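Local coordinates for Xaa-Pro Dipeptidase (Alteromonas macleodii, PDB 2QS8), which probably acts as a metal-dependent carboxypeptidase or dipeptidase of the amidohydrolase superfamily, cleaving peptides at the C-terminal residue, at residues A[193-198]-A[232-237]. Residues are numbered along the deposited sequence; the frame is centred on the assembly and turned at random.
Sequences IKITVT and VAVHAH. With MET (methionine), chain D.
The H235 and H237 rings turn an edge to the bound methionine: its O lies near the plane of each, 3.2 Å from H235 CE1, while NE2 of H237 donates it a nearly straight 2.7 Å hydrogen bond. H235 stacks on the H150 ring and meets H255 steeply, its NE2 bonding to G199 O; H237 meets H255 with planes nearly parallel, its ND1 bonded to T257 OG1. Here the TIM-barrel principle is plain: parallel strands 192-196 and 231-236 join through helix 215-227 as a beta-alpha-beta unit, with H235 near the end of the second and H237 just beyond it lining the pocket. Backbone bonds alternate between the strands, the straightest from A233 N to I193 O. CG anti to the backbone N (chi1 164°) brings H235 to the sheet face of K194 and T196; T196 CG2 approaches its ring obliquely, and K194 CE passes 3.7 Å from H235 CB. K194, its side chain about 4 Å from the bound magnesium, gives NZ to V113 O; NZ is 5.5 Å from H235 ND1, not in contact, but its charge might disfavour ring protonation. On the reverse side V234 and I195 lie side by side against helices 239-248 and 215-227, and V197 CB presses 3.5 Å from V234 CG1. Beyond the strands, T198 OG1, set by chi1 of 72° between its own N and carbonyl carbon, accepts H237 N at 2.9 Å and 170°.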
ATOM      1  N   ILE A 193      20.886  -8.929  -5.293  1.00 20.99           N
ATOM      2  CA  ILE A 193      19.792  -8.204  -5.917  1.00 19.30           C
ATOM      3  C   ILE A 193      20.236  -7.476  -7.163  1.00 21.60           C
ATOM      4  O   ILE A 193      21.355  -6.966  -7.242  1.00 20.68           O
ATOM      5  CB  ILE A 193      19.202  -7.158  -4.940  1.00 18.68           C
ATOM      6  CG1 ILE A 193      18.577  -7.855  -3.732  1.00 16.15           C
ATOM      7  CG2 ILE A 193      18.170  -6.284  -5.659  1.00 16.80           C
ATOM      8  CD1 ILE A 193      17.361  -8.730  -4.061  1.00 16.64           C
ATOM      9  N   LYS A 194      19.339  -7.423  -8.139  1.00 22.38           N
ATOM     10  CA  LYS A 194      19.589  -6.720  -9.386  1.00 22.80           C
ATOM     11  C   LYS A 194      18.355  -5.872  -9.711  1.00 22.35           C
ATOM     12  O   LYS A 194      17.226  -6.359  -9.636  1.00 20.54           O
ATOM     13  CB  LYS A 194      19.853  -7.727 -10.506  1.00 24.23           C
ATOM     14  CG  LYS A 194      19.764  -7.152 -11.905  1.00 24.40           C
ATOM     15  CD  LYS A 194      20.864  -6.149 -12.185  1.00 23.82           C
ATOM     16  CE  LYS A 194      20.836  -5.722 -13.648  1.00 27.10           C
ATOM     17  NZ  LYS A 194      20.770  -6.881 -14.580  1.00 27.16           N
ATOM     18  N   ILE A 195      18.570  -4.604 -10.044  1.00 21.45           N
ATOM     19  CA  ILE A 195      17.463  -3.718 -10.398  1.00 21.81           C
ATOM     20  C   ILE A 195      17.802  -2.924 -11.659  1.00 22.16           C
ATOM     21  O   ILE A 195      18.977  -2.767 -12.005  1.00 23.07           O
ATOM     22  CB  ILE A 195      17.155  -2.684  -9.285  1.00 21.45           C
ATOM     23  CG1 ILE A 195      18.332  -1.715  -9.125  1.00 22.59           C
ATOM     24  CG2 ILE A 195      16.834  -3.392  -7.995  1.00 21.68           C
ATOM     25  CD1 ILE A 195      18.085  -0.575  -8.130  1.00 18.81           C
ATOM     26  N   THR A 196      16.774  -2.451 -12.350  1.00 19.40           N
ATOM     27  CA  THR A 196      16.963  -1.616 -13.526  1.00 19.01           C
ATOM     28  C   THR A 196      16.584  -0.204 -13.060  1.00 19.68           C
ATOM     29  O   THR A 196      15.409   0.164 -13.005  1.00 20.14           O
ATOM     30  CB  THR A 196      16.069  -2.066 -14.721  1.00 19.30           C
ATOM     31  OG1 THR A 196      14.724  -2.292 -14.281  1.00 18.38           O
ATOM     32  CG2 THR A 196      16.611  -3.341 -15.333  1.00 17.27           C
ATOM     33  N   VAL A 197      17.598   0.570 -12.692  1.00 18.90           N
ATOM     34  CA  VAL A 197      17.376   1.926 -12.214  1.00 19.10           C
ATOM     35  C   VAL A 197      17.034   2.917 -13.340  1.00 20.34           C
ATOM     36  O   VAL A 197      16.619   4.045 -13.067  1.00 20.96           O
ATOM     37  CB  VAL A 197      18.607   2.441 -11.412  1.00 17.83           C
ATOM     38  CG1 VAL A 197      19.621   3.067 -12.343  1.00 14.48           C
ATOM     39  CG2 VAL A 197      18.150   3.420 -10.334  1.00 17.62           C
ATOM     40  N   THR A 198      17.226   2.508 -14.592  1.00 20.03           N
ATOM     41  CA  THR A 198      16.873   3.359 -15.732  1.00 21.20           C
ATOM     42  C   THR A 198      16.276   2.480 -16.821  1.00 21.08           C
ATOM     43  O   THR A 198      16.272   1.257 -16.706  1.00 21.19           O
ATOM     44  CB  THR A 198      18.097   4.081 -16.354  1.00 21.66           C
ATOM     45  OG1 THR A 198      18.906   3.131 -17.060  1.00 19.95           O
ATOM     46  CG2 THR A 198      18.933   4.765 -15.282  1.00 22.55           C
ATOM     47  N   VAL A 232      24.113  -5.440  -4.276  1.00 21.44           N
ATOM     48  CA  VAL A 232      23.167  -4.834  -5.195  1.00 19.45           C
ATOM     49  C   VAL A 232      23.834  -4.409  -6.507  1.00 22.36           C
ATOM     50  O   VAL A 232      24.687  -3.520  -6.521  1.00 21.92           O
ATOM     51  CB  VAL A 232      22.474  -3.605  -4.535  1.00 20.35           C
ATOM     52  CG1 VAL A 232      21.525  -2.920  -5.509  1.00 15.84           C
ATOM     53  CG2 VAL A 232      21.714  -4.050  -3.292  1.00 17.06           C
ATOM     54  N   ALA A 233      23.458  -5.074  -7.597  1.00 21.15           N
ATOM     55  CA  ALA A 233      23.968  -4.758  -8.931  1.00 22.55           C
ATOM     56  C   ALA A 233      22.895  -3.854  -9.556  1.00 23.08           C
ATOM     57  O   ALA A 233      21.705  -4.052  -9.318  1.00 23.22           O
ATOM     58  CB  ALA A 233      24.138  -6.033  -9.751  1.00 20.22           C
ATOM     59  N   VAL A 234      23.306  -2.876 -10.357  1.00 23.95           N
ATOM     60  CA  VAL A 234      22.342  -1.943 -10.936  1.00 22.56           C
ATOM     61  C   VAL A 234      22.466  -1.634 -12.430  1.00 23.77           C
ATOM     62  O   VAL A 234      23.467  -1.086 -12.887  1.00 25.13           O
ATOM     63  CB  VAL A 234      22.375  -0.591 -10.157  1.00 21.48           C
ATOM     64  CG1 VAL A 234      21.348   0.392 -10.728  1.00 17.87           C
ATOM     65  CG2 VAL A 234      22.109  -0.839  -8.685  1.00 20.36           C
ATOM     66  N   HIS A 235      21.433  -1.986 -13.188  1.00 23.86           N
ATOM     67  CA  HIS A 235      21.391  -1.683 -14.615  1.00 22.70           C
ATOM     68  C   HIS A 235      21.172  -0.169 -14.706  1.00 21.82           C
ATOM     69  O   HIS A 235      20.296   0.365 -14.032  1.00 18.42           O
ATOM     70  CB  HIS A 235      20.204  -2.405 -15.270  1.00 25.37           C
ATOM     71  CG  HIS A 235      19.842  -1.886 -16.625  1.00 25.72           C
ATOM     72  ND1 HIS A 235      20.263  -2.483 -17.790  1.00 27.81           N
ATOM     73  CD2 HIS A 235      19.084  -0.830 -17.000  1.00 26.06           C
ATOM     74  CE1 HIS A 235      19.782  -1.822 -18.827  1.00 29.82           C
ATOM     75  NE2 HIS A 235      19.062  -0.813 -18.372  1.00 28.94           N
ATOM     76  N   ALA A 236      21.965   0.522 -15.523  1.00 21.70           N
ATOM     77  CA  ALA A 236      21.798   1.963 -15.669  1.00 22.54           C
ATOM     78  C   ALA A 236      22.524   2.542 -16.876  1.00 23.69           C
ATOM     79  O   ALA A 236      23.736   2.399 -17.015  1.00 23.97           O
ATOM     80  CB  ALA A 236      22.259   2.672 -14.410  1.00 23.54           C
ATOM     81  N   HIS A 237      21.767   3.198 -17.747  1.00 25.00           N
ATOM     82  CA  HIS A 237      22.329   3.825 -18.933  1.00 25.95           C
ATOM     83  C   HIS A 237      22.300   5.341 -18.725  1.00 26.24           C
ATOM     84  O   HIS A 237      23.311   6.011 -18.906  1.00 26.85           O
ATOM     85  CB  HIS A 237      21.512   3.459 -20.181  1.00 25.59           C
ATOM     86  CG  HIS A 237      21.628   2.026 -20.588  1.00 26.72           C
ATOM     87  ND1 HIS A 237      22.824   1.449 -20.955  1.00 28.34           N
ATOM     88  CD2 HIS A 237      20.690   1.058 -20.721  1.00 28.25           C
ATOM     89  CE1 HIS A 237      22.620   0.189 -21.298  1.00 27.80           C
ATOM     90  NE2 HIS A 237      21.332  -0.074 -21.164  1.00 27.26           N
TER
HETATM   91  N   MET D 600      20.956  -5.745 -21.726  1.00 39.57           N
HETATM   92  CA  MET D 600      21.267  -4.295 -21.895  1.00 38.07           C
HETATM   93  C   MET D 600      20.028  -3.489 -22.278  1.00 36.81           C
HETATM   94  O   MET D 600      20.028  -2.267 -22.027  1.00 35.27           O
HETATM   95  CB  MET D 600      22.332  -4.118 -22.975  1.00 41.37           C
HETATM   96  CG  MET D 600      22.755  -2.687 -23.164  1.00 44.20           C
HETATM   97  SD  MET D 600      24.129  -2.575 -24.256  1.00 50.81           S
HETATM   98  CE  MET D 600      25.382  -3.298 -23.236  1.00 47.95           C
HETATM   99  OXT MET D 600      19.083  -4.092 -22.831  1.00 34.66           O